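Local structure of D-isomer specific 2-hydroxyacid dehydrogenase family protein (Desulfovibrio vulgaris, 5TX7) at residues A[17-22]-A[297-302]; A[68-73]-A[88-93]; A[173-178]-A[196-201]; A[250-255]-A[277-282]. The protein probably catalyses the NAD- or NADP-dependent interconversion of a D-2-hydroxyacid and the corresponding 2-oxoacid. All blocks are in the same frame, centred on the assembly; numbering follows the deposited sequence.

Interaction 1. Residues A[17-22]-A[297-302]; sequences ISWAPI and TLMDST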
loop_
_atom_site.group_PDB
_atom_site.type_symbol
_atom_site.label_atom_id
_atom_site.label_comp_id
_atom_site.label_asym_id
_atom_site.label_seq_id
_atom_site.Cartn_x
_atom_site.Cartn_y
_atom_site.Cartn_z
ATOM N N ILE A 17 2.090 -22.602 6.700
ATOM C CA ILE A 17 0.944 -23.277 6.112
ATOM C C ILE A 17 1.136 -24.774 6.388
ATOM O O ILE A 17 1.911 -25.131 7.263
ATOM C CB ILE A 17 0.733 -22.910 4.616
ATOM C CG1 ILE A 17 1.906 -23.346 3.730
ATOM C CG2 ILE A 17 0.530 -21.422 4.497
ATOM C CD1 ILE A 17 1.664 -23.182 2.253
ATOM N N SER A 18 0.413 -25.627 5.679
ATOM C CA SER A 18 0.349 -27.049 5.981
ATOM C C SER A 18 0.484 -27.892 4.715
ATOM O O SER A 18 -0.123 -27.581 3.695
ATOM C CB SER A 18 -0.991 -27.361 6.638
ATOM O OG SER A 18 -1.112 -28.745 6.895
ATOM N N TRP A 19 1.276 -28.960 4.809
ATOM C CA TRP A 19 1.363 -29.969 3.749
ATOM C C TRP A 19 0.187 -30.960 3.812
ATOM O O TRP A 19 0.089 -31.838 2.961
ATOM C CB TRP A 19 2.690 -30.741 3.845
ATOM C CG TRP A 19 3.858 -29.923 3.527
ATOM C CD1 TRP A 19 4.685 -29.297 4.411
ATOM C CD2 TRP A 19 4.344 -29.604 2.229
ATOM N NE1 TRP A 19 5.657 -28.601 3.739
ATOM C CE2 TRP A 19 5.475 -28.780 2.393
ATOM C CE3 TRP A 19 3.931 -29.938 0.927
ATOM C CZ2 TRP A 19 6.200 -28.280 1.312
ATOM C CZ3 TRP A 19 4.653 -29.436 -0.153
ATOM C CH2 TRP A 19 5.775 -28.606 0.058
ATOM N N ALA A 20 -0.700 -30.827 4.797
ATOM C CA ALA A 20 -1.790 -31.794 4.991
ATOM C C ALA A 20 -2.557 -32.218 3.718
ATOM O O ALA A 20 -2.840 -33.410 3.550
ATOM C CB ALA A 20 -2.761 -31.303 6.058
ATOM N N PRO A 21 -2.879 -31.270 2.819
ATOM C CA PRO A 21 -3.573 -31.687 1.587
ATOM C C PRO A 21 -2.784 -32.666 0.718
ATOM O O PRO A 21 -3.386 -33.525 0.085
ATOM C CB PRO A 21 -3.801 -30.364 0.842
ATOM C CG PRO A 21 -3.808 -29.328 1.917
ATOM C CD PRO A 21 -2.802 -29.803 2.930
ATOM N N ILE A 22 -1.457 -32.537 0.696
ATOM C CA ILE A 22 -0.577 -33.471 -0.015
ATOM C C ILE A 22 -0.406 -34.778 0.796
ATOM O O ILE A 22 -0.401 -35.857 0.226
ATOM C CB ILE A 22 0.826 -32.877 -0.282
ATOM C CG1 ILE A 22 0.762 -31.475 -0.920
ATOM C CG2 ILE A 22 1.654 -33.811 -1.160
ATOM C CD1 ILE A 22 0.253 -31.402 -2.331
ATOM N N THR A 297 -3.174 -21.421 -1.460
ATOM C CA THR A 297 -3.921 -21.770 -2.661
ATOM C C THR A 297 -3.085 -22.686 -3.560
ATOM O O THR A 297 -3.585 -23.682 -4.097
ATOM C CB THR A 297 -4.326 -20.486 -3.425
ATOM O OG1 THR A 297 -5.228 -19.723 -2.606
ATOM C CG2 THR A 297 -4.982 -20.801 -4.786
ATOM N N LEU A 298 -1.818 -22.312 -3.724
ATOM C CA LEU A 298 -0.828 -23.117 -4.433
ATOM C C LEU A 298 -0.725 -24.555 -3.893
ATOM O O LEU A 298 -0.625 -25.509 -4.666
ATOM C CB LEU A 298 0.521 -22.393 -4.416
ATOM C CG LEU A 298 1.713 -22.975 -5.140
ATOM C CD1 LEU A 298 1.391 -23.391 -6.558
ATOM C CD2 LEU A 298 2.835 -21.946 -5.125
ATOM N N MET A 299 -0.771 -24.697 -2.575
ATOM C CA MET A 299 -0.746 -26.009 -1.937
ATOM C C MET A 299 -1.976 -26.817 -2.324
ATOM O O MET A 299 -1.850 -27.960 -2.727
ATOM C CB MET A 299 -0.675 -25.860 -0.415
ATOM C CG MET A 299 -0.548 -27.172 0.362
ATOM S SD MET A 299 1.051 -27.983 0.212
ATOM C CE MET A 299 2.084 -26.828 1.119
ATOM N N ASP A 300 -3.165 -26.216 -2.180
ATOM C CA ASP A 300 -4.431 -26.879 -2.515
ATOM C C ASP A 300 -4.510 -27.295 -3.982
ATOM O O ASP A 300 -4.934 -28.426 -4.283
ATOM C CB ASP A 300 -5.626 -25.988 -2.198
ATOM C CG ASP A 300 -5.951 -25.906 -0.703
ATOM O OD1 ASP A 300 -5.737 -26.892 0.043
ATOM O OD2 ASP A 300 -6.466 -24.833 -0.275
ATOM N N SER A 301 -4.101 -26.396 -4.883
ATOM C CA SER A 301 -4.108 -26.680 -6.322
ATOM C C SER A 301 -3.126 -27.780 -6.694
ATOM O O SER A 301 -3.410 -28.580 -7.572
ATOM C CB SER A 301 -3.792 -25.423 -7.142
ATOM O OG SER A 301 -4.802 -24.435 -7.010
ATOM N N THR A 302 -1.977 -27.817 -6.026
ATOM C CA THR A 302 -1.029 -28.920 -6.166
ATOM C C THR A 302 -1.637 -30.262 -5.686
ATOM O O THR A 302 -1.439 -31.296 -6.340
ATOM C CB THR A 302 0.270 -28.608 -5.410
ATOM O OG1 THR A 302 0.828 -27.398 -5.956
ATOM C CG2 THR A 302 1.279 -29.734 -5.531
#

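Interaction 2. Residues A[68-73]-A[88-93]; sequences RFVSVL and LGIPVS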
loop_
_atom_site.group_PDB
_atom_site.type_symbol
_atom_site.label_atom_id
_atom_site.label_comp_id
_atom_site.label_asym_id
_atom_site.label_seq_id
_atom_site.Cartn_x
_atom_site.Cartn_y
_atom_site.Cartn_z
ATOM N N ARG A 68 6.368 -41.064 -12.150
ATOM C CA ARG A 68 5.138 -41.093 -12.936
ATOM C C ARG A 68 4.463 -39.738 -13.119
ATOM O O ARG A 68 3.691 -39.593 -14.057
ATOM C CB ARG A 68 4.157 -42.102 -12.338
ATOM C CG ARG A 68 4.717 -43.512 -12.150
ATOM C CD ARG A 68 5.558 -44.038 -13.324
ATOM N NE ARG A 68 5.981 -45.423 -13.114
ATOM C CZ ARG A 68 6.606 -46.194 -14.005
ATOM N NH1 ARG A 68 6.909 -45.733 -15.221
ATOM N NH2 ARG A 68 6.913 -47.458 -13.680
ATOM N N PHE A 69 4.763 -38.741 -12.278
ATOM C CA PHE A 69 4.083 -37.438 -12.355
ATOM C C PHE A 69 4.880 -36.304 -11.725
ATOM O O PHE A 69 5.387 -36.434 -10.606
ATOM C CB PHE A 69 2.706 -37.530 -11.683
ATOM C CG PHE A 69 1.905 -36.256 -11.742
ATOM C CD1 PHE A 69 1.608 -35.655 -12.964
ATOM C CD2 PHE A 69 1.417 -35.664 -10.577
ATOM C CE1 PHE A 69 0.857 -34.490 -13.021
ATOM C CE2 PHE A 69 0.673 -34.497 -10.652
ATOM C CZ PHE A 69 0.395 -33.914 -11.865
ATOM N N VAL A 70 4.980 -35.189 -12.444
ATOM C CA VAL A 70 5.613 -33.987 -11.901
ATOM C C VAL A 70 4.593 -32.859 -11.767
ATOM O O VAL A 70 3.877 -32.545 -12.726
ATOM C CB VAL A 70 6.781 -33.534 -12.774
ATOM C CG1 VAL A 70 7.405 -32.254 -12.213
ATOM C CG2 VAL A 70 7.813 -34.655 -12.864
ATOM N N SER A 71 4.501 -32.275 -10.580
ATOM C CA SER A 71 3.717 -31.056 -10.418
ATOM C C SER A 71 4.653 -29.907 -10.048
ATOM O O SER A 71 5.472 -30.031 -9.134
ATOM C CB SER A 71 2.613 -31.228 -9.377
ATOM O OG SER A 71 1.594 -30.249 -9.579
ATOM N N VAL A 72 4.530 -28.806 -10.782
ATOM C CA VAL A 72 5.371 -27.644 -10.585
ATOM C C VAL A 72 4.643 -26.639 -9.704
ATOM O O VAL A 72 3.494 -26.275 -9.989
ATOM C CB VAL A 72 5.736 -26.992 -11.924
ATOM C CG1 VAL A 72 6.622 -25.766 -11.707
ATOM C CG2 VAL A 72 6.427 -28.007 -12.819
ATOM N N LEU A 73 5.348 -26.162 -8.676
ATOM C CA LEU A 73 4.797 -25.301 -7.628
ATOM C C LEU A 73 4.932 -23.838 -8.036
ATOM O O LEU A 73 5.530 -23.016 -7.333
ATOM C CB LEU A 73 5.512 -25.565 -6.295
ATOM C CG LEU A 73 5.550 -27.007 -5.780
ATOM C CD1 LEU A 73 6.534 -27.140 -4.621
ATOM C CD2 LEU A 73 4.163 -27.461 -5.372
ATOM N N LEU A 88 8.904 -39.598 -22.342
ATOM C CA LEU A 88 9.013 -40.647 -21.316
ATOM C C LEU A 88 7.666 -41.010 -20.655
ATOM O O LEU A 88 7.625 -41.872 -19.768
ATOM C CB LEU A 88 10.010 -40.217 -20.218
ATOM C CG LEU A 88 11.460 -39.919 -20.602
ATOM C CD1 LEU A 88 12.203 -39.353 -19.393
ATOM C CD2 LEU A 88 12.167 -41.155 -21.125
ATOM N N GLY A 89 6.582 -40.355 -21.063
ATOM C CA GLY A 89 5.237 -40.644 -20.562
ATOM C C GLY A 89 4.930 -40.079 -19.192
ATOM O O GLY A 89 4.135 -40.652 -18.459
ATOM N N ILE A 90 5.541 -38.940 -18.857
ATOM C CA ILE A 90 5.357 -38.277 -17.565
ATOM C C ILE A 90 4.589 -36.976 -17.788
ATOM O O ILE A 90 5.150 -36.028 -18.319
ATOM C CB ILE A 90 6.725 -37.969 -16.904
ATOM C CG1 ILE A 90 7.498 -39.275 -16.643
ATOM C CG2 ILE A 90 6.538 -37.205 -15.583
ATOM C CD1 ILE A 90 8.971 -39.074 -16.390
ATOM N N PRO A 91 3.301 -36.921 -17.395
ATOM C CA PRO A 91 2.579 -35.642 -17.398
ATOM C C PRO A 91 3.217 -34.639 -16.450
ATOM O O PRO A 91 3.657 -35.022 -15.366
ATOM C CB PRO A 91 1.182 -36.008 -16.883
ATOM C CG PRO A 91 1.063 -37.490 -16.997
ATOM C CD PRO A 91 2.456 -38.038 -16.920
ATOM N N VAL A 92 3.273 -33.377 -16.855
ATOM C CA VAL A 92 3.764 -32.300 -15.999
ATOM C C VAL A 92 2.627 -31.310 -15.839
ATOM O O VAL A 92 2.097 -30.804 -16.837
ATOM C CB VAL A 92 4.999 -31.580 -16.581
ATOM C CG1 VAL A 92 5.499 -30.515 -15.626
ATOM C CG2 VAL A 92 6.114 -32.574 -16.843
ATOM N N SER A 93 2.263 -31.035 -14.591
ATOM C CA SER A 93 1.249 -30.032 -14.304
ATOM C C SER A 93 1.851 -28.789 -13.637
ATOM O O SER A 93 2.858 -28.890 -12.913
ATOM C CB SER A 93 0.163 -30.632 -13.412
ATOM O OG SER A 93 -0.582 -31.615 -14.106
HETATM O O HOH W 1 3.364 -41.731 -15.923
#

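Interaction 3. Residues A[173-178]-A[196-201]; sequences NVIAYA and DELFTS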
loop_
_atom_site.group_PDB
_atom_site.type_symbol
_atom_site.label_atom_id
_atom_site.label_comp_id
_atom_site.label_asym_id
_atom_site.label_seq_id
_atom_site.Cartn_x
_atom_site.Cartn_y
_atom_site.Cartn_z
ATOM N N ASN A 173 -7.034 6.942 -13.817
ATOM C CA ASN A 173 -7.464 6.533 -15.131
ATOM C C ASN A 173 -6.662 5.303 -15.450
ATOM O O ASN A 173 -5.528 5.174 -14.989
ATOM C CB ASN A 173 -7.166 7.602 -16.168
ATOM C CG ASN A 173 -7.789 8.927 -15.811
ATOM O OD1 ASN A 173 -8.982 9.068 -15.861
ATOM N ND2 ASN A 173 -6.990 9.899 -15.453
ATOM N N VAL A 174 -7.247 4.409 -16.237
ATOM C CA VAL A 174 -6.610 3.161 -16.622
ATOM C C VAL A 174 -6.553 3.074 -18.148
ATOM O O VAL A 174 -7.522 3.371 -18.842
ATOM C CB VAL A 174 -7.359 1.948 -16.052
ATOM C CG1 VAL A 174 -6.653 0.655 -16.405
ATOM C CG2 VAL A 174 -7.502 2.075 -14.539
ATOM N N ILE A 175 -5.387 2.686 -18.653
ATOM C CA ILE A 175 -5.215 2.297 -20.037
ATOM C C ILE A 175 -4.432 0.996 -20.077
ATOM O O ILE A 175 -3.545 0.778 -19.267
ATOM C CB ILE A 175 -4.537 3.404 -20.870
ATOM C CG1 ILE A 175 -3.097 3.679 -20.387
ATOM C CG2 ILE A 175 -5.387 4.674 -20.822
ATOM C CD1 ILE A 175 -2.437 4.804 -21.157
ATOM N N ALA A 176 -4.784 0.122 -21.011
ATOM C CA ALA A 176 -4.197 -1.204 -21.093
ATOM C C ALA A 176 -3.696 -1.502 -22.489
ATOM O O ALA A 176 -4.398 -1.230 -23.458
ATOM C CB ALA A 176 -5.231 -2.234 -20.691
ATOM N N TYR A 177 -2.475 -2.036 -22.585
ATOM C CA TYR A 177 -1.984 -2.665 -23.806
ATOM C C TYR A 177 -2.370 -4.119 -23.674
ATOM O O TYR A 177 -1.811 -4.846 -22.857
ATOM C CB TYR A 177 -0.466 -2.506 -23.992
ATOM C CG TYR A 177 0.070 -3.279 -25.187
ATOM C CD1 TYR A 177 -0.358 -2.970 -26.472
ATOM C CD2 TYR A 177 0.982 -4.343 -25.030
ATOM C CE1 TYR A 177 0.095 -3.678 -27.584
ATOM C CE2 TYR A 177 1.441 -5.067 -26.134
ATOM C CZ TYR A 177 0.995 -4.727 -27.415
ATOM O OH TYR A 177 1.430 -5.430 -28.530
ATOM N N ALA A 178 -3.338 -4.532 -24.482
ATOM C CA ALA A 178 -4.031 -5.808 -24.316
ATOM C C ALA A 178 -4.009 -6.569 -25.630
ATOM O O ALA A 178 -5.028 -6.661 -26.319
ATOM C CB ALA A 178 -5.459 -5.568 -23.844
ATOM N N ASP A 196 3.122 2.088 -27.613
ATOM C CA ASP A 196 3.774 3.409 -27.634
ATOM C C ASP A 196 2.903 4.493 -27.007
ATOM O O ASP A 196 3.409 5.278 -26.209
ATOM C CB ASP A 196 4.300 3.769 -29.046
ATOM C CG ASP A 196 5.503 2.890 -29.470
ATOM O OD1 ASP A 196 6.210 2.324 -28.600
ATOM O OD2 ASP A 196 5.778 2.752 -30.680
ATOM N N GLU A 197 1.606 4.494 -27.318
ATOM C CA GLU A 197 0.622 5.402 -26.724
ATOM C C GLU A 197 0.513 5.249 -25.201
ATOM O O GLU A 197 0.310 6.239 -24.485
ATOM C CB GLU A 197 -0.743 5.152 -27.379
ATOM C CG GLU A 197 -1.865 6.127 -27.031
ATOM C CD GLU A 197 -3.195 5.761 -27.709
ATOM O OE1 GLU A 197 -3.207 4.943 -28.685
ATOM O OE2 GLU A 197 -4.241 6.291 -27.252
ATOM N N LEU A 198 0.650 4.015 -24.715
ATOM C CA LEU A 198 0.632 3.739 -23.275
ATOM C C LEU A 198 1.741 4.517 -22.590
ATOM O O LEU A 198 1.466 5.212 -21.623
ATOM C CB LEU A 198 0.762 2.244 -22.971
ATOM C CG LEU A 198 0.568 1.769 -21.513
ATOM C CD1 LEU A 198 0.037 0.346 -21.460
ATOM C CD2 LEU A 198 1.826 1.831 -20.665
ATOM N N PHE A 199 2.968 4.425 -23.098
ATOM C CA PHE A 199 4.105 5.150 -22.478
ATOM C C PHE A 199 4.026 6.678 -22.534
ATOM O O PHE A 199 4.472 7.329 -21.584
ATOM C CB PHE A 199 5.455 4.661 -23.022
ATOM C CG PHE A 199 5.875 3.353 -22.438
ATOM C CD1 PHE A 199 5.465 2.164 -23.025
ATOM C CD2 PHE A 199 6.611 3.306 -21.262
ATOM C CE1 PHE A 199 5.809 0.946 -22.477
ATOM C CE2 PHE A 199 6.982 2.093 -20.727
ATOM C CZ PHE A 199 6.567 0.910 -21.328
ATOM N N THR A 200 3.448 7.253 -23.603
ATOM C CA THR A 200 3.302 8.702 -23.675
ATOM C C THR A 200 2.186 9.217 -22.745
ATOM O O THR A 200 2.241 10.356 -22.312
ATOM C CB THR A 200 3.090 9.266 -25.118
ATOM O OG1 THR A 200 1.814 8.908 -25.627
ATOM C CG2 THR A 200 4.121 8.792 -26.083
ATOM N N SER A 201 1.187 8.389 -22.447
ATOM C CA SER A 201 0.008 8.828 -21.674
ATOM C C SER A 201 -0.003 8.419 -20.203
ATOM O O SER A 201 -0.736 9.006 -19.435
ATOM C CB SER A 201 -1.267 8.284 -22.314
ATOM O OG SER A 201 -1.414 8.804 -23.619
#

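Interaction 4. Residues A[250-255]-A[277-282]; sequences ALDSGR and SAKNCL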
loop_
_atom_site.group_PDB
_atom_site.type_symbol
_atom_site.label_atom_id
_atom_site.label_comp_id
_atom_site.label_asym_id
_atom_site.label_seq_id
_atom_site.Cartn_x
_atom_site.Cartn_y
_atom_site.Cartn_z
ATOM N N ALA A 250 17.308 6.895 -16.441
ATOM C CA ALA A 250 16.017 7.617 -16.281
ATOM C C ALA A 250 15.710 7.996 -14.843
ATOM O O ALA A 250 15.118 9.047 -14.584
ATOM C CB ALA A 250 14.854 6.804 -16.848
ATOM N N LEU A 251 16.086 7.128 -13.914
ATOM C CA LEU A 251 15.949 7.423 -12.500
ATOM C C LEU A 251 16.895 8.550 -12.102
ATOM O O LEU A 251 16.455 9.515 -11.476
ATOM C CB LEU A 251 16.188 6.166 -11.661
ATOM C CG LEU A 251 15.000 5.163 -11.693
ATOM C CD1 LEU A 251 15.438 3.763 -11.260
ATOM C CD2 LEU A 251 13.833 5.634 -10.832
ATOM N N ASP A 252 18.169 8.456 -12.498
ATOM C CA ASP A 252 19.153 9.494 -12.151
ATOM C C ASP A 252 18.836 10.861 -12.786
ATOM O O ASP A 252 19.052 11.896 -12.149
ATOM C CB ASP A 252 20.603 9.048 -12.460
ATOM C CG ASP A 252 21.122 7.939 -11.486
ATOM O OD1 ASP A 252 20.921 8.037 -10.247
ATOM O OD2 ASP A 252 21.744 6.955 -11.960
ATOM N N SER A 253 18.280 10.860 -14.002
ATOM C CA SER A 253 17.897 12.109 -14.697
ATOM C C SER A 253 16.620 12.764 -14.177
ATOM O O SER A 253 16.416 13.949 -14.407
ATOM C CB SER A 253 17.742 11.881 -16.207
ATOM O OG SER A 253 16.459 11.390 -16.543
ATOM N N GLY A 254 15.755 11.998 -13.511
ATOM C CA GLY A 254 14.472 12.503 -13.017
ATOM C C GLY A 254 13.290 12.214 -13.930
ATOM O O GLY A 254 12.152 12.616 -13.622
ATOM N N ARG A 255 13.540 11.517 -15.046
ATOM C CA ARG A 255 12.484 11.073 -15.940
ATOM C C ARG A 255 11.518 10.209 -15.168
ATOM O O ARG A 255 10.299 10.425 -15.212
ATOM C CB ARG A 255 13.065 10.271 -17.112
ATOM C CG ARG A 255 12.044 9.589 -18.034
ATOM C CD ARG A 255 11.331 10.630 -18.871
ATOM N NE ARG A 255 12.177 11.205 -19.925
ATOM C CZ ARG A 255 11.914 12.325 -20.583
ATOM N NH1 ARG A 255 10.820 13.030 -20.319
ATOM N NH2 ARG A 255 12.755 12.753 -21.519
ATOM N N SER A 277 22.573 1.081 -7.748
ATOM C CA SER A 277 23.180 2.402 -7.518
ATOM C C SER A 277 22.236 3.557 -7.870
ATOM O O SER A 277 22.581 4.725 -7.635
ATOM C CB SER A 277 24.460 2.546 -8.356
ATOM O OG SER A 277 25.270 1.388 -8.271
ATOM N N ALA A 278 21.077 3.246 -8.449
ATOM C CA ALA A 278 20.159 4.275 -8.955
ATOM C C ALA A 278 19.328 4.857 -7.820
ATOM O O ALA A 278 18.882 4.115 -6.934
ATOM C CB ALA A 278 19.221 3.687 -10.014
ATOM N N LYS A 279 19.107 6.166 -7.852
ATOM C CA LYS A 279 18.222 6.805 -6.870
ATOM C C LYS A 279 16.744 6.445 -7.102
ATOM O O LYS A 279 16.376 6.040 -8.183
ATOM C CB LYS A 279 18.445 8.310 -6.829
ATOM C CG LYS A 279 17.985 9.105 -8.043
ATOM C CD LYS A 279 18.561 10.519 -7.958
ATOM C CE LYS A 279 17.813 11.514 -8.825
ATOM N NZ LYS A 279 18.555 12.808 -8.824
ATOM N N ASN A 280 15.941 6.553 -6.040
ATOM C CA ASN A 280 14.491 6.292 -6.054
ATOM C C ASN A 280 14.098 4.937 -6.638
ATOM O O ASN A 280 13.049 4.800 -7.269
ATOM C CB ASN A 280 13.763 7.399 -6.811
ATOM C CG ASN A 280 14.001 8.767 -6.212
ATOM O OD1 ASN A 280 13.895 8.942 -4.999
ATOM N ND2 ASN A 280 14.317 9.752 -7.059
ATOM N N CYS A 281 14.935 3.928 -6.425
ATOM C CA CYS A 281 14.668 2.581 -6.916
ATOM C C CYS A 281 14.393 1.693 -5.712
ATOM O O CYS A 281 15.211 1.601 -4.795
ATOM C CB CYS A 281 15.868 2.045 -7.684
ATOM S SG CYS A 281 15.482 0.559 -8.650
ATOM N N LEU A 282 13.227 1.052 -5.719
ATOM C CA LEU A 282 12.804 0.143 -4.666
ATOM C C LEU A 282 12.824 -1.287 -5.221
ATOM O O LEU A 282 12.256 -1.558 -6.276
ATOM C CB LEU A 282 11.405 0.520 -4.205
ATOM C CG LEU A 282 10.886 -0.030 -2.896
ATOM C CD1 LEU A 282 11.679 0.574 -1.762
ATOM C CD2 LEU A 282 9.403 0.321 -2.748
HETATM O O HOH W 2 14.312 9.953 -9.774
#

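Interaction 1. Residues A[17-22]-A[297-302]
Residues 17-22 leave an extended run and turn into the short helix 20-23, coming closest to residues 297-302, part of helix 292-310, where Pro21 CA and Asp300 CA are 6.4 Å apart. Ser18 caps this turn: its OG accepts from Ala20 N at 3.0 Å, a bond that the short, polar serine is well suited to provide. From helix 292-310 comes Met299. Its CG stands anti to the backbone N (chi1 -176°), and the chain then bends at chi2 and again at chi3, so that the methyl comes down over one face of the Trp19 indole. Met299 CE lies 3.8 Å from the centroid of the six-membered ring, 17° off the normal, a CH-pi contact. Met299 SD approaches the same centroid obliquely at 4.3 Å, completing a Met-aromatic pair. Ile17 CD1 reaches Met299 CE at 3.8 Å, and Ile22 CG1, which lies in the plane of the indole at its edge, meets Met299 SD at 3.7 Å. Further along, Ile22 CD1 touches Thr302 CG2 at 3.8 Å; Thr302 OG1 is turned back to Leu298 O, so a methyl serves the interface. Trp19 also packs on Leu28 and Val30 of strand 27-30. Flexible, polarisable methionine thus joins helix 292-310 to the turn before helix 20-23 by dispersion and CH-pi attraction, while the hydroxyls of Ser18 and Thr302 bond within their own segments.

Interaction 2. Residues A[68-73]-A[88-93]
Gly89 ends helix 82-87 in a Schellman motif, its positive phi being a conformation that glycine adopts readily. Its O and Arg68 O, both acceptors, need a donor between them, and one water, 2.9 Å from Gly89 O, supplies it by donating to both before the direct strand pairing begins. Ile90 sends CG2, anti to its backbone N, to Val70 CG2 at 3.9 Å, while its other neighbours include Ala85 of the preceding helix. Pro91, with no N-H to give, contributes its carbonyl instead: Pro91 O accepts from Val70 N at 3.2 Å in an almost straight bond (175°), nearly along the C=O axis. The Pro91 side chain crosses that of Phe69 at about a right angle, Pro91 CB lying 4.0 Å from Phe69 CD1. From here the pairing is that of two parallel strands, 69-72 and 92-93, linked by helix 82-87 as a beta-alpha-beta crossover at one edge of the N-terminal parallel sheet. Val92 is the bridge partner of Val70, and both branched side chains, which favour extended backbone, lie on one face; Val92 CG1 also meets Val72 CG2 at 3.9 Å, and Val92 packs on Val82 and Ala85 of helix 82-87. Ser93 uses both backbone groups, Ser93 N giving to Val70 O at 2.9 Å and Ser93 O receiving from Val72 N at 2.7 Å. Its side chain lies on the face it shares with Ser71. Ser93 OG comes in plane to the edge of the Phe69 ring, 3.4 Å from Phe69 CZ, and is hydrogen-bonded to Val315 O, while Phe69 stacks with Phe309.

Interaction 3. Residues A[173-178]-A[196-201]
Ile175 and Leu198 face one another across the gap between strand 173-177 and helix 196-201, each with its CB directed at the opposite segment, and they pass side by side instead of meeting tip to tip. Ile175 holds CG1 in the crowded position between its backbone N and carbonyl carbon (chi1 64°). With the rest of the chain extended, CD1 is carried past the leucine side chain to the helix backbone, 3.9 Å from Leu198 CA. The same methyl reaches Ser201 CB at 3.8 Å, one turn further on, where a small residue lets the strand's side chain come close. Leu198 makes the reciprocal reach. Its CG is anti to the backbone N (chi1 -172°), and Leu198 CD1 lies 3.6 Å from Tyr177 N, over the strand backbone. The segment axes run nearly antiparallel, 152° between their directions and 8.5 Å apart at closest, as expected for a helix laid on a parallel sheet in a Rossmann-type fold. Here the helix belongs to the connection from strand 190-192 to strand 204-207, which crosses over the sheet, and Leu198 also touches Val154 and Val205. Branched aliphatic residues suit this buried layer because they fill it without polar groups to satisfy. Of the Tyr177 side chain, only CB takes part across these segments: Tyr177 CB meets Leu198 CD1 at 3.8 Å, whereas CG is anti to the backbone N and leads the ring away from the helix. Ser201 OG turns back to give a weak hydrogen bond to Glu197 O, and the exposed Asp196 forms salt bridges with Arg222 and Arg223.

Interaction 4. Residues A[250-255]-A[277-282]
Leu251 places CG beside its backbone N, anti to the carbonyl carbon (chi1 -75°), which points the two methyls from the end of helix 244-253 at the bend formed by residues 278-281. Lys279 takes the crowded rotamer, CG between its backbone N and carbonyl carbon (chi1 70°), and is extended beyond, so that its chain is laid along the last helical turn. One leucine methyl makes the apolar contacts: Leu251 CD1 lies 4.0 Å from Ala278 CB and 4.0 Å from Cys281 CB, while Leu251 CB rests 3.5 Å from Lys279 O. Compact Ala278 and Cys281, both buried, let this methyl come close, and Leu251 continues inward to Leu256 and Ala259. On the exposed side Lys279 NZ gives a weak hydrogen bond to Asp252 O at 3.5 Å. A cation beside the carbonyl end of a helix is probably favourable electrostatically, and Asp252 OD1, 5.5 Å from Lys279 NZ, may add to the attraction without contact. One water completes the join, donating to Leu251 O at 2.8 Å and accepting from Asn280 ND2 at 2.7 Å. Asn280 has positive phi (52°), a conformation that asparagine tolerates better than most residues. The helix itself stops at Gly254 in a Schellman motif, overlapped by an ST turn in which Ser253 OG accepts from Arg255 N. A helix leading into strand 256-261 and packing beside strand 281-283, outermost in this chain's sheet, is characteristic of the alpha/beta layering of a Rossmann-type nucleotide-binding domain.

From the N terminus, the chain first passes residues 17-22, whose partner comes only near the C-terminal end, so interaction 1 closes a loop of 274 residues that encloses all the others. Inside it, interactions 2, 3 and 4 follow in series, each closing a short loop before the next opens; none cross. Interaction 2 lies in the N-terminal parallel sheet and touches interaction 1, Thr302 and Leu298 packing on Leu73. Interactions 3 and 4 belong to the seven-stranded sheet of the NAD-binding domain, their centres about 22 Å apart and about 38 to 43 Å from the first two. After strand 281-283, helix 292-310 brings the chain back to the N-terminal sheet.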